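Local coordinates for protein cytochrome P450 monooxygenase (Rhodococcus sp. ECU0066, PDB 6KBH) that probably acts as a self-sufficient monooxygenase, passing electrons from flavin mononucleotide through a [2Fe-2S] cluster to a heme that activates oxygen, at residues A[323-337]-A[348-362]. Sequence-based numbering, arbitrary orientation.
Sequences LRHSGSVAAWRRLVT and PAGAKLLIVNSSANH. With HEM (protoporphyrin IX containing Fe), chain C.
The cytochrome P450 β-sheet beside the heme, with the K helix at one end, shows how antiparallel pairing can aim side chains at a cofactor: Trp332 and Arg334 on strand 332-336 form hydrogen-bonded pairs with Ile355 and Leu353 on strand 352-355. Leu353 N donates to Arg334 O at 2.7 Å, and at the end of strand 332-336, Val336 N reaches O of Ala351, just before strand 352-355, at 2.8 Å. These pairs place Trp332, Arg334, Leu353 and Ile355 on one face of the sheet. From it the Arg334 chain, bent at chi2 (-70°), leads away from strand 352-355 and hydrogen-bonds through NH2 to heme propionate O1A, which meets the guanidinium at its edge. Its NH1 donates to Arg333 O at 3.0 Å, which helps fix the rotation of the group. A heme methyl, CMA, lies over one face of the Trp332 indole. Nearer the backbone, Ile355 CD1 touches Arg334 CG at 4.1 Å, while Val336 CG2 packs obliquely on Leu353 CG at 3.6 Å.

At the other end, the end of helix 315-325 is tied to Asn361 and His362. Arg324, with CG anti to the backbone N (chi1 -176°), slides past Asn361 so that NH1 reaches Asn361 O at 3.0 Å; NH2 forms a salt bridge with Glu321. His362 NE2 gives a nearly straight bond to His325 O (3.1 Å, 167°), lying in the imidazole plane, and Asp371 holds ND1. Glu321 and Arg324 match the ExxR motif of the P450 K helix, here at the end of the helix that leads into the strand carrying Arg334, which binds a heme propionate.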
# COMPACT_ATOMS: atom_id res chain seq x y z
N LEU A 323 1.12 11.95 0.76
CA LEU A 323 -0.34 11.96 0.72
C LEU A 323 -0.95 12.14 2.10
O LEU A 323 -2.01 12.76 2.24
CB LEU A 323 -0.86 10.68 0.06
CG LEU A 323 -0.59 10.57 -1.43
CD1 LEU A 323 -0.75 9.13 -1.92
CD2 LEU A 323 -1.46 11.53 -2.23
N ARG A 324 -0.30 11.59 3.13
CA ARG A 324 -0.72 11.88 4.50
C ARG A 324 -0.39 13.32 4.87
O ARG A 324 -1.25 14.05 5.37
CB ARG A 324 -0.04 10.91 5.47
CG ARG A 324 -0.49 11.08 6.92
CD ARG A 324 0.51 10.48 7.89
NE ARG A 324 1.79 11.17 7.85
CZ ARG A 324 2.12 12.19 8.64
NH1 ARG A 324 1.26 12.65 9.53
NH2 ARG A 324 3.31 12.76 8.53
N HIS A 325 0.85 13.73 4.63
CA HIS A 325 1.32 15.03 5.11
C HIS A 325 0.73 16.17 4.30
O HIS A 325 0.31 17.19 4.87
CB HIS A 325 2.85 15.06 5.07
CG HIS A 325 3.46 16.20 5.82
ND1 HIS A 325 3.91 17.34 5.20
CD2 HIS A 325 3.71 16.36 7.14
CE1 HIS A 325 4.41 18.16 6.10
NE2 HIS A 325 4.30 17.59 7.29
N SER A 326 0.71 16.04 2.98
CA SER A 326 0.17 17.09 2.10
C SER A 326 -0.63 16.40 0.99
O SER A 326 -0.10 16.12 -0.08
CB SER A 326 1.29 17.95 1.53
OG SER A 326 2.15 18.40 2.57
N GLY A 327 -1.92 16.17 1.26
CA GLY A 327 -2.78 15.55 0.27
C GLY A 327 -3.44 16.56 -0.64
O GLY A 327 -3.30 17.77 -0.49
N SER A 328 -4.18 16.04 -1.62
CA SER A 328 -4.98 16.85 -2.52
C SER A 328 -6.37 17.14 -1.98
O SER A 328 -7.10 17.94 -2.58
CB SER A 328 -5.13 16.16 -3.88
OG SER A 328 -3.88 16.01 -4.52
N VAL A 329 -6.75 16.50 -0.88
CA VAL A 329 -8.09 16.62 -0.32
C VAL A 329 -7.93 17.17 1.09
O VAL A 329 -7.60 16.43 2.03
CB VAL A 329 -8.84 15.28 -0.32
CG1 VAL A 329 -10.18 15.41 0.36
CG2 VAL A 329 -9.01 14.78 -1.75
N ALA A 330 -8.14 18.48 1.25
CA ALA A 330 -8.07 19.07 2.58
C ALA A 330 -9.25 18.65 3.44
O ALA A 330 -9.11 18.49 4.65
CB ALA A 330 -8.01 20.60 2.47
N ALA A 331 -10.41 18.45 2.82
CA ALA A 331 -11.61 18.06 3.56
C ALA A 331 -12.59 17.44 2.58
O ALA A 331 -12.48 17.62 1.36
CB ALA A 331 -12.24 19.26 4.27
N TRP A 332 -13.55 16.70 3.13
CA TRP A 332 -14.59 16.06 2.34
C TRP A 332 -15.92 16.27 3.05
O TRP A 332 -15.97 16.88 4.12
CB TRP A 332 -14.28 14.57 2.11
CG TRP A 332 -14.90 14.03 0.86
CD1 TRP A 332 -15.80 13.01 0.77
CD2 TRP A 332 -14.67 14.49 -0.48
NE1 TRP A 332 -16.14 12.80 -0.54
CE2 TRP A 332 -15.46 13.69 -1.33
CE3 TRP A 332 -13.87 15.49 -1.04
CZ2 TRP A 332 -15.48 13.87 -2.71
CZ3 TRP A 332 -13.89 15.67 -2.41
CH2 TRP A 332 -14.69 14.86 -3.24
N ARG A 333 -17.00 15.78 2.45
CA ARG A 333 -18.33 16.18 2.87
C ARG A 333 -19.27 14.99 2.94
O ARG A 333 -19.23 14.10 2.08
CB ARG A 333 -18.90 17.25 1.93
CG ARG A 333 -18.09 18.54 1.95
CD ARG A 333 -18.67 19.59 1.03
NE ARG A 333 -18.56 19.23 -0.37
CZ ARG A 333 -19.20 19.87 -1.34
NH1 ARG A 333 -20.00 20.88 -1.05
NH2 ARG A 333 -19.05 19.48 -2.60
N ARG A 334 -20.12 14.99 3.96
CA ARG A 334 -21.17 14.00 4.13
C ARG A 334 -22.43 14.70 4.63
O ARG A 334 -22.37 15.75 5.26
CB ARG A 334 -20.76 12.89 5.11
CG ARG A 334 -19.75 11.90 4.54
CD ARG A 334 -20.38 11.01 3.48
NE ARG A 334 -19.46 10.00 2.98
CZ ARG A 334 -18.68 10.15 1.92
NH1 ARG A 334 -18.69 11.29 1.24
NH2 ARG A 334 -17.88 9.17 1.54
N LEU A 335 -23.58 14.10 4.32
CA LEU A 335 -24.88 14.64 4.71
C LEU A 335 -25.47 13.74 5.79
O LEU A 335 -25.74 12.56 5.54
CB LEU A 335 -25.81 14.73 3.50
CG LEU A 335 -27.28 15.07 3.76
CD1 LEU A 335 -27.42 16.45 4.39
CD2 LEU A 335 -28.08 14.99 2.46
N VAL A 336 -25.67 14.30 6.98
CA VAL A 336 -26.22 13.53 8.09
C VAL A 336 -27.67 13.20 7.79
O VAL A 336 -28.46 14.07 7.40
CB VAL A 336 -26.07 14.29 9.41
CG1 VAL A 336 -26.52 13.43 10.57
CG2 VAL A 336 -24.64 14.75 9.60
N THR A 337 -28.04 11.93 7.96
CA THR A 337 -29.37 11.45 7.60
C THR A 337 -30.30 11.27 8.79
O THR A 337 -31.51 11.10 8.60
CB THR A 337 -29.28 10.12 6.84
OG1 THR A 337 -28.89 9.08 7.74
CG2 THR A 337 -28.25 10.22 5.71
N PRO A 348 -27.84 17.34 14.05
CA PRO A 348 -29.20 17.01 13.62
C PRO A 348 -29.24 16.41 12.22
O PRO A 348 -28.29 16.48 11.44
CB PRO A 348 -29.90 18.37 13.64
CG PRO A 348 -28.81 19.32 13.29
CD PRO A 348 -27.54 18.77 13.88
N ALA A 349 -30.39 15.80 11.91
CA ALA A 349 -30.63 15.30 10.57
C ALA A 349 -30.70 16.45 9.58
O ALA A 349 -31.31 17.49 9.85
CB ALA A 349 -31.92 14.49 10.53
N GLY A 350 -30.06 16.27 8.43
CA GLY A 350 -29.92 17.33 7.46
C GLY A 350 -28.64 18.13 7.57
O GLY A 350 -28.29 18.84 6.63
N ALA A 351 -27.95 18.03 8.70
CA ALA A 351 -26.67 18.72 8.86
C ALA A 351 -25.67 18.21 7.83
O ALA A 351 -25.66 17.04 7.46
CB ALA A 351 -26.12 18.51 10.27
N LYS A 352 -24.82 19.13 7.37
CA LYS A 352 -23.79 18.83 6.39
C LYS A 352 -22.44 18.80 7.09
O LYS A 352 -22.13 19.71 7.87
CB LYS A 352 -23.79 19.86 5.26
CG LYS A 352 -25.10 19.91 4.48
CD LYS A 352 -25.03 20.95 3.36
CE LYS A 352 -26.34 21.02 2.58
NZ LYS A 352 -26.26 22.01 1.47
N LEU A 353 -21.66 17.76 6.84
CA LEU A 353 -20.39 17.57 7.53
C LEU A 353 -19.23 18.01 6.66
O LEU A 353 -19.19 17.72 5.46
CB LEU A 353 -20.21 16.10 7.93
CG LEU A 353 -21.14 15.61 9.05
CD1 LEU A 353 -20.69 14.24 9.56
CD2 LEU A 353 -21.21 16.62 10.19
N LEU A 354 -18.28 18.72 7.26
CA LEU A 354 -16.97 18.97 6.67
C LEU A 354 -15.96 18.16 7.46
O LEU A 354 -15.54 18.56 8.55
CB LEU A 354 -16.62 20.45 6.68
CG LEU A 354 -15.37 20.75 5.85
CD1 LEU A 354 -15.65 20.43 4.39
CD2 LEU A 354 -14.92 22.18 6.01
N ILE A 355 -15.57 17.01 6.92
CA ILE A 355 -14.66 16.09 7.59
C ILE A 355 -13.26 16.34 7.05
O ILE A 355 -12.96 16.06 5.88
CB ILE A 355 -15.12 14.63 7.43
CG1 ILE A 355 -15.26 14.23 5.96
CG2 ILE A 355 -16.46 14.44 8.12
CD1 ILE A 355 -16.01 12.93 5.75
N VAL A 356 -12.39 16.90 7.89
CA VAL A 356 -11.12 17.46 7.43
C VAL A 356 -10.11 16.31 7.38
O VAL A 356 -9.46 15.98 8.38
CB VAL A 356 -10.65 18.61 8.31
CG1 VAL A 356 -9.42 19.27 7.72
CG2 VAL A 356 -11.77 19.64 8.48
N ASN A 357 -9.99 15.70 6.20
CA ASN A 357 -8.99 14.66 5.98
C ASN A 357 -7.59 15.17 6.33
O ASN A 357 -6.77 14.43 6.89
CB ASN A 357 -9.00 14.20 4.52
CG ASN A 357 -10.40 13.86 4.03
OD1 ASN A 357 -11.24 14.74 3.86
ND2 ASN A 357 -10.63 12.58 3.76
N SER A 358 -7.31 16.43 6.00
CA SER A 358 -5.98 16.98 6.26
C SER A 358 -5.70 17.05 7.75
O SER A 358 -4.57 16.80 8.19
CB SER A 358 -5.86 18.36 5.62
OG SER A 358 -4.52 18.82 5.68
N SER A 359 -6.70 17.39 8.55
CA SER A 359 -6.52 17.39 10.00
C SER A 359 -6.40 15.96 10.52
O SER A 359 -5.56 15.68 11.39
CB SER A 359 -7.67 18.12 10.68
OG SER A 359 -7.60 17.97 12.08
N ALA A 360 -7.23 15.05 10.00
CA ALA A 360 -7.17 13.65 10.42
C ALA A 360 -5.78 13.07 10.22
O ALA A 360 -5.22 12.44 11.12
CB ALA A 360 -8.21 12.85 9.64
N ASN A 361 -5.20 13.28 9.03
CA ASN A 361 -3.84 12.81 8.77
C ASN A 361 -2.83 13.39 9.75
O ASN A 361 -1.71 12.88 9.83
CB ASN A 361 -3.44 13.17 7.34
CG ASN A 361 -4.31 12.50 6.30
OD1 ASN A 361 -4.95 11.48 6.57
ND2 ASN A 361 -4.33 13.06 5.09
N HIS A 362 -3.20 14.44 10.49
CA HIS A 362 -2.34 15.10 11.46
C HIS A 362 -2.92 15.03 12.87
O HIS A 362 -2.73 15.95 13.66
CB HIS A 362 -2.09 16.55 11.07
CG HIS A 362 -1.19 16.73 9.89
ND1 HIS A 362 0.11 17.17 10.01
CD2 HIS A 362 -1.41 16.54 8.56
CE1 HIS A 362 0.66 17.24 8.81
NE2 HIS A 362 -0.24 16.87 7.91
CHA HEM C . -13.79 8.84 -4.66
CHB HEM C . -9.57 11.27 -3.33
CHC HEM C . -7.33 10.03 -7.96
CHD HEM C . -11.53 7.62 -9.24
C1A HEM C . -12.66 9.59 -4.09
C2A HEM C . -12.97 10.10 -2.75
C3A HEM C . -11.80 10.77 -2.38
C4A HEM C . -10.89 10.61 -3.55
CMA HEM C . -11.55 11.50 -1.10
CAA HEM C . -14.22 9.94 -1.94
CBA HEM C . -14.11 8.96 -0.82
CGA HEM C . -15.34 8.54 -0.08
O1A HEM C . -16.27 9.36 -0.32
O2A HEM C . -15.10 7.49 0.57
C1B HEM C . -8.57 11.19 -4.43
C2B HEM C . -7.16 11.80 -4.39
C3B HEM C . -6.46 11.40 -5.84
C4B HEM C . -7.52 10.61 -6.59
CMB HEM C . -6.56 12.59 -3.27
CAB HEM C . -5.10 11.76 -6.33
CBB HEM C . -3.94 11.45 -5.45
C1C HEM C . -8.51 9.28 -8.49
C2C HEM C . -8.20 8.78 -9.80
C3C HEM C . -9.35 8.11 -10.18
C4C HEM C . -10.23 8.27 -9.04
CMC HEM C . -6.94 8.94 -10.58
CAC HEM C . -9.57 7.38 -11.47
CBC HEM C . -10.48 7.93 -12.51
C1D HEM C . -12.34 7.85 -8.04
C2D HEM C . -13.70 7.21 -8.15
C3D HEM C . -14.42 7.59 -6.72
C4D HEM C . -13.36 8.39 -6.00
CMD HEM C . -14.24 6.44 -9.30
CAD HEM C . -15.78 7.21 -6.26
CBD HEM C . -15.92 5.81 -5.77
CGD HEM C . -17.11 5.51 -4.93
O1D HEM C . -17.57 6.59 -4.50
O2D HEM C . -17.31 4.27 -4.87
NA HEM C . -11.40 9.89 -4.61
NB HEM C . -8.76 10.42 -5.71
NC HEM C . -9.75 8.98 -7.99
ND HEM C . -12.01 8.57 -6.73
FE HEM C . -10.41 9.64 -6.27